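Ferredoxin-NADP reductase (Neisseria gonorrhoeae MIA_2011_03-10, PDB 5TR9) binds FAD and, as a ferredoxin-NADP+ reductase, probably transfers electrons between NADP(H) and ferredoxin or flavodoxin through the flavin. Local coordinates at residues S38-Y43 / I102-N107; D122-C127 / T150-H155; S156-E161 / V190-A195. All coordinates share one frame; numbering follows the deposited sequence.

Overall arrangement
Along the chain the three contacts come in series, and they divide between two domains. Interaction 1 belongs to the antiparallel, FAD-binding part, where the loop after strand 32-38 meets the end of strand 101-105. Interactions 2 and 3 lie in the parallel sheet of the NAD-binding part and share strand 150-157, which runs between 122-128 and 185-191. Interaction 2 takes residues 150-155 against the first neighbour; interaction 3 takes the strand's end and following loop against the second. Their centres are about 17 Å apart, and they touch. Interaction 1 sits across the chain's centre, its centre about 29 Å from interaction 2. The split between antiparallel FAD-binding and parallel NAD-binding parts is this family's two-domain plan.

Interaction 1. Residues S38-Y43 / I102-N107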
ATOM      1  N   SER A  38      -8.831  11.386 -13.923  1.00 13.49           N
ATOM      2  CA  SER A  38      -7.942  12.026 -14.884  1.00 12.78           C
ATOM      3  C   SER A  38      -6.719  12.596 -14.174  1.00 15.55           C
ATOM      4  O   SER A  38      -6.776  12.997 -13.001  1.00 15.33           O
ATOM      5  CB  SER A  38      -8.676  13.123 -15.666  1.00 16.09           C
ATOM      6  OG  SER A  38      -9.301  14.069 -14.810  1.00 16.60           O
ATOM      7  N   ARG A  39      -5.599  12.593 -14.892  1.00 15.55           N
ATOM      8  CA  ARG A  39      -4.301  12.980 -14.349  1.00 15.85           C
ATOM      9  C   ARG A  39      -3.791  14.186 -15.115  1.00 19.47           C
ATOM     10  O   ARG A  39      -3.536  14.078 -16.331  1.00 20.19           O
ATOM     11  CB  ARG A  39      -3.292  11.832 -14.448  1.00 16.30           C
ATOM     12  CG  ARG A  39      -1.939  12.217 -13.885  1.00 15.59           C
ATOM     13  CD  ARG A  39      -0.934  11.097 -14.027  1.00 17.07           C
ATOM     14  NE  ARG A  39       0.336  11.489 -13.425  1.00 17.29           N
ATOM     15  CZ  ARG A  39       1.357  10.662 -13.289  1.00 18.27           C
ATOM     16  NH1 ARG A  39       1.242   9.424 -13.738  1.00 17.87           N
ATOM     17  NH2 ARG A  39       2.488  11.077 -12.722  1.00 18.00           N
ATOM     18  N   PRO A  40      -3.629  15.342 -14.482  1.00 19.16           N
ATOM     19  CA  PRO A  40      -3.070  16.481 -15.207  1.00 23.03           C
ATOM     20  C   PRO A  40      -1.621  16.225 -15.573  1.00 20.90           C
ATOM     21  O   PRO A  40      -0.901  15.475 -14.903  1.00 19.87           O
ATOM     22  CB  PRO A  40      -3.214  17.653 -14.226  1.00 27.80           C
ATOM     23  CG  PRO A  40      -3.410  17.065 -12.910  1.00 27.82           C
ATOM     24  CD  PRO A  40      -3.974  15.678 -13.090  1.00 19.73           C
ATOM     25  N   GLU A  41      -1.220  16.846 -16.683  1.00 27.11           N
ATOM     26  CA  GLU A  41       0.135  16.729 -17.197  1.00 28.04           C
ATOM     27  C   GLU A  41       1.171  17.087 -16.144  1.00 22.68           C
ATOM     28  O   GLU A  41       2.256  16.499 -16.113  1.00 24.43           O
ATOM     29  CB  GLU A  41       0.266  17.642 -18.418  1.00 32.28           C
ATOM     30  CG  GLU A  41       1.374  17.316 -19.380  1.00 48.77           C
ATOM     31  CD  GLU A  41       1.355  18.236 -20.593  1.00 55.10           C
ATOM     32  OE1 GLU A  41       1.882  19.368 -20.501  1.00 56.01           O
ATOM     33  OE2 GLU A  41       0.794  17.834 -21.633  1.00 55.24           O
ATOM     34  N   SER A  42       0.848  18.030 -15.263  1.00 23.74           N
ATOM     35  CA  SER A  42       1.791  18.538 -14.278  1.00 28.68           C
ATOM     36  C   SER A  42       1.864  17.703 -13.006  1.00 24.79           C
ATOM     37  O   SER A  42       2.690  18.010 -12.141  1.00 22.91           O
ATOM     38  CB  SER A  42       1.429  19.976 -13.902  1.00 38.11           C
ATOM     39  OG  SER A  42       0.165  20.017 -13.263  1.00 45.53           O
ATOM     40  N   TYR A  43       1.035  16.672 -12.844  1.00 18.82           N
ATOM     41  CA  TYR A  43       0.989  15.961 -11.563  1.00 15.69           C
ATOM     42  C   TYR A  43       2.091  14.912 -11.503  1.00 19.40           C
ATOM     43  O   TYR A  43       2.037  13.904 -12.215  1.00 21.91           O
ATOM     44  CB  TYR A  43      -0.368  15.303 -11.341  1.00 15.91           C
ATOM     45  CG  TYR A  43      -0.535  14.773  -9.931  1.00 15.10           C
ATOM     46  CD1 TYR A  43      -0.884  15.625  -8.889  1.00 18.01           C
ATOM     47  CD2 TYR A  43      -0.347  13.427  -9.643  1.00 14.23           C
ATOM     48  CE1 TYR A  43      -1.034  15.154  -7.593  1.00 16.44           C
ATOM     49  CE2 TYR A  43      -0.497  12.935  -8.337  1.00 14.85           C
ATOM     50  CZ  TYR A  43      -0.855  13.807  -7.321  1.00 13.40           C
ATOM     51  OH  TYR A  43      -1.008  13.337  -6.031  1.00 15.18           O
ATOM     52  N   ILE A 102     -13.945  15.469  -9.219  1.00 14.68           N
ATOM     53  CA  ILE A 102     -13.198  15.185  -8.003  1.00 13.38           C
ATOM     54  C   ILE A 102     -11.991  16.112  -8.002  1.00 15.90           C
ATOM     55  O   ILE A 102     -11.461  16.465  -9.061  1.00 17.53           O
ATOM     56  CB  ILE A 102     -12.798  13.689  -7.910  1.00 14.58           C
ATOM     57  CG1 ILE A 102     -12.184  13.359  -6.539  1.00 15.02           C
ATOM     58  CG2 ILE A 102     -11.830  13.294  -9.043  1.00 16.05           C
ATOM     59  CD1 ILE A 102     -12.120  11.855  -6.250  1.00 13.43           C
ATOM     60  N   LEU A 103     -11.592  16.552  -6.811  1.00 14.40           N
ATOM     61  CA  LEU A 103     -10.519  17.528  -6.661  1.00 15.90           C
ATOM     62  C   LEU A 103      -9.222  16.811  -6.314  1.00 14.28           C
ATOM     63  O   LEU A 103      -9.217  15.895  -5.489  1.00 13.94           O
ATOM     64  CB  LEU A 103     -10.856  18.544  -5.568  1.00 16.59           C
ATOM     65  CG  LEU A 103     -12.246  19.180  -5.648  1.00 15.54           C
ATOM     66  CD1 LEU A 103     -12.383  20.222  -4.557  1.00 20.27           C
ATOM     67  CD2 LEU A 103     -12.465  19.789  -7.013  1.00 18.54           C
ATOM     68  N   LEU A 104      -8.126  17.235  -6.951  1.00 16.07           N
ATOM     69  CA  LEU A 104      -6.809  16.625  -6.764  1.00 13.48           C
ATOM     70  C   LEU A 104      -5.840  17.689  -6.267  1.00 12.95           C
ATOM     71  O   LEU A 104      -5.500  18.615  -7.007  1.00 16.62           O
ATOM     72  CB  LEU A 104      -6.312  16.005  -8.072  1.00 13.99           C
ATOM     73  CG  LEU A 104      -4.897  15.419  -8.076  1.00 13.06           C
ATOM     74  CD1 LEU A 104      -4.789  14.233  -7.129  1.00 15.28           C
ATOM     75  CD2 LEU A 104      -4.528  15.031  -9.498  1.00 16.72           C
ATOM     76  N   ASP A 105      -5.390  17.556  -5.019  1.00 15.17           N
ATOM     77  CA  ASP A 105      -4.352  18.446  -4.508  1.00 16.62           C
ATOM     78  C   ASP A 105      -3.125  18.351  -5.406  1.00 17.12           C
ATOM     79  O   ASP A 105      -2.765  17.265  -5.865  1.00 16.60           O
ATOM     80  CB  ASP A 105      -4.006  18.062  -3.065  1.00 17.25           C
ATOM     81  CG  ASP A 105      -3.091  19.059  -2.389  1.00 24.56           C
ATOM     82  OD1 ASP A 105      -1.926  19.206  -2.810  1.00 22.61           O
ATOM     83  OD2 ASP A 105      -3.545  19.718  -1.429  1.00 32.01           O
ATOM     84  N   LYS A 106      -2.501  19.499  -5.687  1.00 16.51           N
ATOM     85  CA  LYS A 106      -1.395  19.520  -6.643  1.00 16.92           C
ATOM     86  C   LYS A 106      -0.152  18.797  -6.129  1.00 20.42           C
ATOM     87  O   LYS A 106       0.732  18.466  -6.928  1.00 20.98           O
ATOM     88  CB  LYS A 106      -1.044  20.964  -7.023  1.00 18.91           C
ATOM     89  CG  LYS A 106      -2.090  21.625  -7.906  1.00 19.65           C
ATOM     90  CD  LYS A 106      -1.704  23.039  -8.297  1.00 19.17           C
ATOM     91  CE  LYS A 106      -2.766  23.632  -9.205  1.00 24.32           C
ATOM     92  NZ  LYS A 106      -2.498  25.069  -9.508  1.00 32.09           N
ATOM     93  N   ASN A 107      -0.064  18.527  -4.831  1.00 16.67           N
ATOM     94  CA  ASN A 107       1.138  17.953  -4.243  1.00 17.99           C
ATOM     95  C   ASN A 107       0.883  16.526  -3.778  1.00 17.63           C
ATOM     96  O   ASN A 107      -0.121  16.256  -3.106  1.00 17.41           O
ATOM     97  CB  ASN A 107       1.625  18.793  -3.068  1.00 19.17           C
ATOM     98  CG  ASN A 107       2.903  18.247  -2.453  1.00 36.08           C
ATOM     99  OD1 ASN A 107       3.956  18.227  -3.096  1.00 41.76           O
ATOM    100  ND2 ASN A 107       2.816  17.799  -1.201  1.00 42.85           N
TER
HETATM  101  O   HOH W   1       1.055  19.327  -9.611  1.00 31.99           O
HETATM  102  O   HOH W   2       2.779  17.580  -8.879  1.00 33.93           O
HETATM  103  O   HOH W   3      -2.341  15.076  -4.355  1.00 15.27           O
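L104 CD2 lies over one face of the Y43 ring, displaced toward the rim, in a CH-pi contact 4.0 Å from the ring centroid and 21° off its normal. The same methyl also reaches P40, with L104 CD2 3.7 Å from P40 CD, while L104 CD1 faces the phenol end near CZ and OH. Y43 CG is anti to the backbone N (chi1 -170°), beside the carbonyl carbon. L77 of strand 76-82 touches both Y43 and L104.

At the ring edge, near its plane, Y43 CE1 comes within 3.2 Å of D105 O. The polar links across the contact run through water. One water accepts from Y43 OH and donates to D105 O, at 2.7 Å, and to N107 O; the hydroxyl also bonds S51. Two further waters lie between S42 O and K106 O, with long bonds to S42 O.

Each segment also has its own side-chain-to-backbone bonds. R39 grips Y43 O side-on, with NE at 3.2 Å and NH2 at 2.9 Å, the oxygen lying in the guanidinium plane. D105 OD1 accepts from N107 N at 2.8 Å through its anti lone pair.

The type I turn P40-Y43 packs against the last residues of strand 101-105, where an Asx turn at D105 leads out of it, in the antiparallel FAD-binding domain of this reductase family.

Interaction 2. Residues D122-C127 / T150-H155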
ATOM      1  N   ASP A 122      17.176  -7.479   0.472  1.00 14.41           N
ATOM      2  CA  ASP A 122      15.875  -8.113   0.296  1.00 13.47           C
ATOM      3  C   ASP A 122      14.802  -7.171   0.817  1.00 16.14           C
ATOM      4  O   ASP A 122      14.766  -6.871   2.016  1.00 16.30           O
ATOM      5  CB  ASP A 122      15.822  -9.440   1.038  1.00 14.10           C
ATOM      6  CG  ASP A 122      16.837 -10.425   0.508  1.00 20.11           C
ATOM      7  OD1 ASP A 122      16.747 -10.777  -0.690  1.00 20.10           O
ATOM      8  OD2 ASP A 122      17.757 -10.823   1.260  1.00 21.54           O
ATOM      9  N   LEU A 123      13.931  -6.709  -0.074  1.00 12.42           N
ATOM     10  CA  LEU A 123      12.889  -5.753   0.290  1.00 11.80           C
ATOM     11  C   LEU A 123      11.637  -6.505   0.727  1.00 13.30           C
ATOM     12  O   LEU A 123      11.105  -7.322  -0.032  1.00 13.19           O
ATOM     13  CB  LEU A 123      12.576  -4.837  -0.892  1.00 11.32           C
ATOM     14  CG  LEU A 123      11.539  -3.747  -0.654  1.00 11.11           C
ATOM     15  CD1 LEU A 123      12.111  -2.745   0.370  1.00 14.36           C
ATOM     16  CD2 LEU A 123      11.172  -3.078  -1.981  1.00 16.09           C
ATOM     17  N   VAL A 124      11.145  -6.216   1.935  1.00 11.53           N
ATOM     18  CA  VAL A 124       9.982  -6.917   2.486  1.00  9.70           C
ATOM     19  C   VAL A 124       8.920  -5.881   2.841  1.00 11.89           C
ATOM     20  O   VAL A 124       9.113  -5.073   3.761  1.00 11.43           O
ATOM     21  CB  VAL A 124      10.350  -7.778   3.705  1.00 10.86           C
ATOM     22  CG1 VAL A 124       9.086  -8.463   4.291  1.00 13.85           C
ATOM     23  CG2 VAL A 124      11.415  -8.832   3.328  1.00 11.66           C
ATOM     24  N   MET A 125       7.802  -5.913   2.127  1.00 10.00           N
ATOM     25  CA  MET A 125       6.700  -4.975   2.323  1.00  8.15           C
ATOM     26  C   MET A 125       5.597  -5.670   3.116  1.00 11.49           C
ATOM     27  O   MET A 125       5.080  -6.703   2.686  1.00 13.48           O
ATOM     28  CB  MET A 125       6.198  -4.476   0.963  1.00 12.40           C
ATOM     29  CG  MET A 125       7.266  -3.667   0.213  1.00 13.25           C
ATOM     30  SD  MET A 125       6.839  -3.302  -1.503  1.00 18.45           S
ATOM     31  CE  MET A 125       6.897  -4.948  -2.163  1.00 23.04           C
ATOM     32  N   LEU A 126       5.246  -5.105   4.274  1.00  9.97           N
ATOM     33  CA  LEU A 126       4.261  -5.682   5.186  1.00  9.42           C
ATOM     34  C   LEU A 126       3.056  -4.755   5.222  1.00 11.13           C
ATOM     35  O   LEU A 126       3.201  -3.569   5.525  1.00 11.45           O
ATOM     36  CB  LEU A 126       4.856  -5.830   6.591  1.00 10.10           C
ATOM     37  CG  LEU A 126       6.169  -6.615   6.725  1.00 11.88           C
ATOM     38  CD1 LEU A 126       6.679  -6.493   8.149  1.00 11.93           C
ATOM     39  CD2 LEU A 126       5.940  -8.084   6.361  1.00 12.07           C
ATOM     40  N   CYS A 127       1.868  -5.273   4.915  1.00  9.78           N
ATOM     41  CA  CYS A 127       0.740  -4.352   4.894  1.00 10.53           C
ATOM     42  C   CYS A 127      -0.539  -5.042   5.338  1.00 11.32           C
ATOM     43  O   CYS A 127      -0.640  -6.274   5.333  1.00 11.90           O
ATOM     44  CB  CYS A 127       0.541  -3.737   3.500  1.00 10.30           C
ATOM     45  SG  CYS A 127       0.261  -4.943   2.180  1.00 12.03           S
ATOM     46  N   THR A 150      15.561  -9.578  -3.766  1.00 16.85           N
ATOM     47  CA  THR A 150      14.210 -10.120  -3.800  1.00 17.87           C
ATOM     48  C   THR A 150      13.250  -9.013  -3.394  1.00 18.62           C
ATOM     49  O   THR A 150      13.624  -8.076  -2.687  1.00 16.29           O
ATOM     50  CB  THR A 150      14.019 -11.337  -2.865  1.00 20.13           C
ATOM     51  OG1 THR A 150      14.182 -10.930  -1.500  1.00 16.52           O
ATOM     52  CG2 THR A 150      15.014 -12.448  -3.175  1.00 18.90           C
ATOM     53  N   VAL A 151      12.012  -9.117  -3.868  1.00 14.99           N
ATOM     54  CA  VAL A 151      10.945  -8.186  -3.536  1.00 13.24           C
ATOM     55  C   VAL A 151       9.793  -9.027  -3.013  1.00 15.21           C
ATOM     56  O   VAL A 151       9.361  -9.967  -3.685  1.00 15.09           O
ATOM     57  CB  VAL A 151      10.527  -7.342  -4.754  1.00 15.10           C
ATOM     58  CG1 VAL A 151       9.379  -6.442  -4.390  1.00 18.22           C
ATOM     59  CG2 VAL A 151      11.712  -6.509  -5.246  1.00 16.13           C
ATOM     60  N   ASN A 152       9.334  -8.730  -1.801  1.00 13.94           N
ATOM     61  CA  ASN A 152       8.431  -9.606  -1.069  1.00 11.91           C
ATOM     62  C   ASN A 152       7.285  -8.779  -0.525  1.00 11.97           C
ATOM     63  O   ASN A 152       7.511  -7.727   0.073  1.00 14.65           O
ATOM     64  CB  ASN A 152       9.166 -10.299   0.086  1.00 12.71           C
ATOM     65  CG  ASN A 152      10.447 -10.984  -0.367  1.00 16.58           C
ATOM     66  OD1 ASN A 152      10.423 -12.132  -0.809  1.00 15.42           O
ATOM     67  ND2 ASN A 152      11.576 -10.272  -0.287  1.00 13.46           N
ATOM     68  N   LEU A 153       6.058  -9.246  -0.729  1.00 12.57           N
ATOM     69  CA  LEU A 153       4.883  -8.505  -0.295  1.00 11.41           C
ATOM     70  C   LEU A 153       4.007  -9.433   0.529  1.00 13.13           C
ATOM     71  O   LEU A 153       3.608 -10.501   0.050  1.00 13.00           O
ATOM     72  CB  LEU A 153       4.123  -7.946  -1.503  1.00 12.48           C
ATOM     73  CG  LEU A 153       2.838  -7.175  -1.202  1.00 14.40           C
ATOM     74  CD1 LEU A 153       3.089  -5.997  -0.290  1.00 17.47           C
ATOM     75  CD2 LEU A 153       2.189  -6.727  -2.524  1.00 18.90           C
ATOM     76  N   ILE A 154       3.724  -9.031   1.765  1.00 10.52           N
ATOM     77  CA  ILE A 154       2.867  -9.778   2.682  1.00  9.83           C
ATOM     78  C   ILE A 154       1.623  -8.925   2.898  1.00 10.59           C
ATOM     79  O   ILE A 154       1.719  -7.814   3.443  1.00 11.58           O
ATOM     80  CB  ILE A 154       3.573 -10.070   4.019  1.00 11.95           C
ATOM     81  CG1 ILE A 154       4.801 -10.982   3.863  1.00 16.91           C
ATOM     82  CG2 ILE A 154       2.597 -10.752   4.988  1.00 15.02           C
ATOM     83  CD1 ILE A 154       6.012 -10.384   3.198  1.00 23.46           C
ATOM     84  N   HIS A 155       0.452  -9.419   2.462  1.00 11.35           N
ATOM     85  CA  HIS A 155      -0.804  -8.668   2.593  1.00 12.61           C
ATOM     86  C   HIS A 155      -1.726  -9.373   3.582  1.00 10.37           C
ATOM     87  O   HIS A 155      -2.242 -10.461   3.290  1.00 12.48           O
ATOM     88  CB  HIS A 155      -1.504  -8.501   1.243  1.00 10.67           C
ATOM     89  CG  HIS A 155      -2.688  -7.575   1.293  1.00 10.47           C
ATOM     90  ND1 HIS A 155      -3.751  -7.680   0.418  1.00 12.13           N
ATOM     91  CD2 HIS A 155      -2.969  -6.530   2.109  1.00 14.39           C
ATOM     92  CE1 HIS A 155      -4.629  -6.727   0.685  1.00 12.69           C
ATOM     93  NE2 HIS A 155      -4.181  -6.018   1.709  1.00 13.00           N
TER
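M125 pairs with L153 in two neighbouring parallel strands, 122-127 and 150-155, of the Rossmann-like NAD-binding domain. Helices 133-139 and 142-147 lie in the connection between the strands, a beta-alpha-beta crossover. The short strand axes pass 4.7 Å apart at 12°.

From M125 to C127 the pairing is tight. M125 is held by both its N-H and its C=O: M125 N donates to N152 O at 2.8 Å, nearly straight at 175°. I154 N in turn donates to M125 O, also at 2.8 Å. C127 N to I154 O continues the ladder. On the face of L123, M125 and C127, M125 bends at chi3 (-67°), and its CE lies 3.7 Å from V151 CG1; M125 CB packs on L153 CD1. F135 and L139 of helix 133-139 touch this face, F135 on M125 and C127, L139 on V151 and L153. At the C-terminal end of that face, C127 SG lies 3.6 Å from H155 CD2, oblique to the imidazole, whose NE2 bonds G129 O. The reverse face is also apolar toward this end: L126 and I154 run side by side, and I154 CD1 reaches V124 CG1.

The beginning of the pair is looser and more polar. D122 and T150 are partly exposed, and T150 OG1 donates to D122 OD1 at 2.7 Å. N152 OD1 turns to R186, while N152 ND2 donates to T150 OG1 at 2.9 Å. The same ND2 also reaches L123 O at 3.0 Å from above the carbonyl plane, so that oxygen receives both the backbone N and the side-chain amide of N152.

Interaction 3. Residues S156-E161 / V190-A195; sequences SVSFPE and VTTRAA
The ring of F159 faces the aliphatic start of R193. R193 CB stands over one face, 4.2 Å from the F159 centroid and 26° off its normal, in a CH-pi contact. The two side chains run at a slant to one another, and the guanidinium plane is turned 63° from the ring, so this is no flat stack. A194 CB comes in obliquely at F159 CD1, 3.6 Å away, and also meets P160 CD. T191 CG2 lies 3.7 Å from P160 N, the side chains of T191 and P160 crossing at about a right angle.

The serines and T192 approach differently. S156 OG lies 3.3 Å from T192 CG2. S158 OG and T192 OG1 are joined by a water that lies 2.6 Å from T192 OG1, and T192 OG1 also comes within 3.6 Å of S158 CA.

Two backbone bonds pair the strand ends: V157 N donates to V190 O and T192 N to V157 O. R193 N, reaching a lone pair of S158 O at 3.0 Å, carries the pairing into the loops. T191 OG1 donates to A194 O from above the carbonyl plane, tying the turn back to its strand.

Here two adjacent parallel strands, 150-157 and 185-191, end in loops at the C-terminal edge of the sheet, the side on which Rossmann-like domains typically bind nucleotides.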
ATOM      1  N   SER A 156      -1.948  -8.736   4.727  1.00  9.76           N
ATOM      2  CA  SER A 156      -2.846  -9.237   5.769  1.00 10.63           C
ATOM      3  C   SER A 156      -4.225  -8.600   5.635  1.00 12.38           C
ATOM      4  O   SER A 156      -4.344  -7.374   5.541  1.00 12.77           O
ATOM      5  CB  SER A 156      -2.259  -8.938   7.151  1.00 13.04           C
ATOM      6  OG  SER A 156      -3.197  -9.162   8.197  1.00 15.91           O
ATOM      7  N   VAL A 157      -5.266  -9.436   5.659  1.00 10.37           N
ATOM      8  CA  VAL A 157      -6.657  -9.001   5.715  1.00 11.33           C
ATOM      9  C   VAL A 157      -7.379  -9.951   6.661  1.00 10.44           C
ATOM     10  O   VAL A 157      -6.823 -10.960   7.094  1.00 13.05           O
ATOM     11  CB  VAL A 157      -7.335  -9.013   4.332  1.00 11.26           C
ATOM     12  CG1 VAL A 157      -6.610  -8.062   3.363  1.00 14.12           C
ATOM     13  CG2 VAL A 157      -7.354 -10.434   3.781  1.00 12.23           C
ATOM     14  N   SER A 158      -8.646  -9.650   6.952  1.00 13.00           N
ATOM     15  CA  SER A 158      -9.391 -10.543   7.843  1.00 14.62           C
ATOM     16  C   SER A 158      -9.892 -11.799   7.134  1.00 13.43           C
ATOM     17  O   SER A 158      -9.782 -12.912   7.671  1.00 13.19           O
ATOM     18  CB  SER A 158     -10.574  -9.804   8.459  1.00 13.14           C
ATOM     19  OG  SER A 158     -10.146  -8.761   9.328  1.00 17.18           O
ATOM     20  N   PHE A 159     -10.473 -11.643   5.945  1.00 13.18           N
ATOM     21  CA  PHE A 159     -11.124 -12.732   5.222  1.00 11.66           C
ATOM     22  C   PHE A 159     -10.634 -12.768   3.782  1.00 13.82           C
ATOM     23  O   PHE A 159     -10.282 -11.722   3.226  1.00 13.54           O
ATOM     24  CB  PHE A 159     -12.652 -12.559   5.248  1.00 13.55           C
ATOM     25  CG  PHE A 159     -13.238 -12.677   6.630  1.00 12.99           C
ATOM     26  CD1 PHE A 159     -13.560 -13.920   7.149  1.00 14.20           C
ATOM     27  CD2 PHE A 159     -13.398 -11.550   7.427  1.00 12.72           C
ATOM     28  CE1 PHE A 159     -14.075 -14.041   8.440  1.00 15.96           C
ATOM     29  CE2 PHE A 159     -13.908 -11.657   8.712  1.00 16.95           C
ATOM     30  CZ  PHE A 159     -14.243 -12.901   9.219  1.00 17.66           C
ATOM     31  N   PRO A 160     -10.597 -13.954   3.159  1.00 13.89           N
ATOM     32  CA  PRO A 160      -9.975 -14.067   1.821  1.00 12.92           C
ATOM     33  C   PRO A 160     -10.661 -13.248   0.743  1.00 14.86           C
ATOM     34  O   PRO A 160     -10.004 -12.907  -0.255  1.00 15.28           O
ATOM     35  CB  PRO A 160     -10.042 -15.572   1.517  1.00 17.83           C
ATOM     36  CG  PRO A 160     -11.080 -16.127   2.447  1.00 17.51           C
ATOM     37  CD  PRO A 160     -11.039 -15.260   3.681  1.00 17.13           C
ATOM     38  N   GLU A 161     -11.951 -12.925   0.903  1.00 15.68           N
ATOM     39  CA  GLU A 161     -12.631 -12.065  -0.059  1.00 13.28           C
ATOM     40  C   GLU A 161     -11.951 -10.709  -0.190  1.00 14.54           C
ATOM     41  O   GLU A 161     -12.118 -10.044  -1.220  1.00 18.00           O
ATOM     42  CB  GLU A 161     -14.094 -11.860   0.341  1.00 14.25           C
ATOM     43  CG  GLU A 161     -14.993 -13.070   0.181  1.00 16.91           C
ATOM     44  CD  GLU A 161     -14.934 -14.028   1.360  1.00 25.81           C
ATOM     45  OE1 GLU A 161     -14.077 -13.855   2.248  1.00 22.78           O
ATOM     46  OE2 GLU A 161     -15.761 -14.964   1.389  1.00 31.93           O
ATOM     47  N   VAL A 190      -2.179 -13.271   3.870  1.00 11.89           N
ATOM     48  CA  VAL A 190      -2.442 -13.621   5.264  1.00 11.65           C
ATOM     49  C   VAL A 190      -3.904 -13.307   5.550  1.00 12.95           C
ATOM     50  O   VAL A 190      -4.353 -12.192   5.287  1.00 12.12           O
ATOM     51  CB  VAL A 190      -1.533 -12.831   6.224  1.00 14.98           C
ATOM     52  CG1 VAL A 190      -1.938 -13.065   7.664  1.00 16.98           C
ATOM     53  CG2 VAL A 190      -0.074 -13.208   6.026  1.00 14.41           C
ATOM     54  N   THR A 191      -4.657 -14.281   6.064  1.00 13.26           N
ATOM     55  CA  THR A 191      -6.028 -13.996   6.490  1.00 12.51           C
ATOM     56  C   THR A 191      -6.121 -14.238   7.992  1.00 12.31           C
ATOM     57  O   THR A 191      -5.974 -15.376   8.450  1.00 15.35           O
ATOM     58  CB  THR A 191      -7.047 -14.831   5.709  1.00 14.99           C
ATOM     59  OG1 THR A 191      -6.736 -16.225   5.795  1.00 16.25           O
ATOM     60  CG2 THR A 191      -7.038 -14.415   4.234  1.00 15.25           C
ATOM     61  N   THR A 192      -6.360 -13.167   8.753  1.00 13.22           N
ATOM     62  CA  THR A 192      -6.254 -13.273  10.207  1.00 14.19           C
ATOM     63  C   THR A 192      -7.472 -13.912  10.867  1.00 17.49           C
ATOM     64  O   THR A 192      -7.353 -14.414  11.993  1.00 16.82           O
ATOM     65  CB  THR A 192      -6.019 -11.899  10.824  1.00 14.92           C
ATOM     66  OG1 THR A 192      -7.171 -11.071  10.603  1.00 17.20           O
ATOM     67  CG2 THR A 192      -4.790 -11.252  10.200  1.00 16.77           C
ATOM     68  N   ARG A 193      -8.638 -13.897  10.218  1.00 14.46           N
ATOM     69  CA  ARG A 193      -9.863 -14.377  10.852  1.00 13.01           C
ATOM     70  C   ARG A 193     -10.502 -15.529  10.096  1.00 15.34           C
ATOM     71  O   ARG A 193     -11.634 -15.918  10.414  1.00 17.89           O
ATOM     72  CB  ARG A 193     -10.864 -13.230  11.006  1.00 15.95           C
ATOM     73  CG  ARG A 193     -10.272 -12.028  11.744  1.00 19.40           C
ATOM     74  CD  ARG A 193     -11.338 -11.045  12.183  1.00 24.04           C
ATOM     75  NE  ARG A 193     -12.251 -11.573  13.204  1.00 23.49           N
ATOM     76  CZ  ARG A 193     -12.021 -11.549  14.517  1.00 30.56           C
ATOM     77  NH1 ARG A 193     -12.936 -12.014  15.362  1.00 22.82           N
ATOM     78  NH2 ARG A 193     -10.880 -11.061  14.992  1.00 30.84           N
ATOM     79  N   ALA A 194      -9.797 -16.110   9.131  1.00 14.14           N
ATOM     80  CA  ALA A 194     -10.347 -17.177   8.318  1.00 12.58           C
ATOM     81  C   ALA A 194      -9.208 -18.066   7.860  1.00 17.30           C
ATOM     82  O   ALA A 194      -8.055 -17.642   7.800  1.00 19.11           O
ATOM     83  CB  ALA A 194     -11.121 -16.625   7.113  1.00 19.82           C
ATOM     84  N   ALA A 195      -9.541 -19.351   7.787  0.55 20.93           N
ATOM     85  CA  ALA A 195      -8.568 -20.423   7.699  0.55 22.30           C
ATOM     86  C   ALA A 195      -8.223 -20.674   6.245  0.55 20.12           C
ATOM     87  O   ALA A 195      -9.078 -20.561   5.363  0.55 22.27           O
ATOM     88  CB  ALA A 195      -9.110 -21.701   8.341  0.55 29.29           C
TER
HETATM   89  O   HOH W   4      -7.470  -8.498  10.088  1.00 21.62           O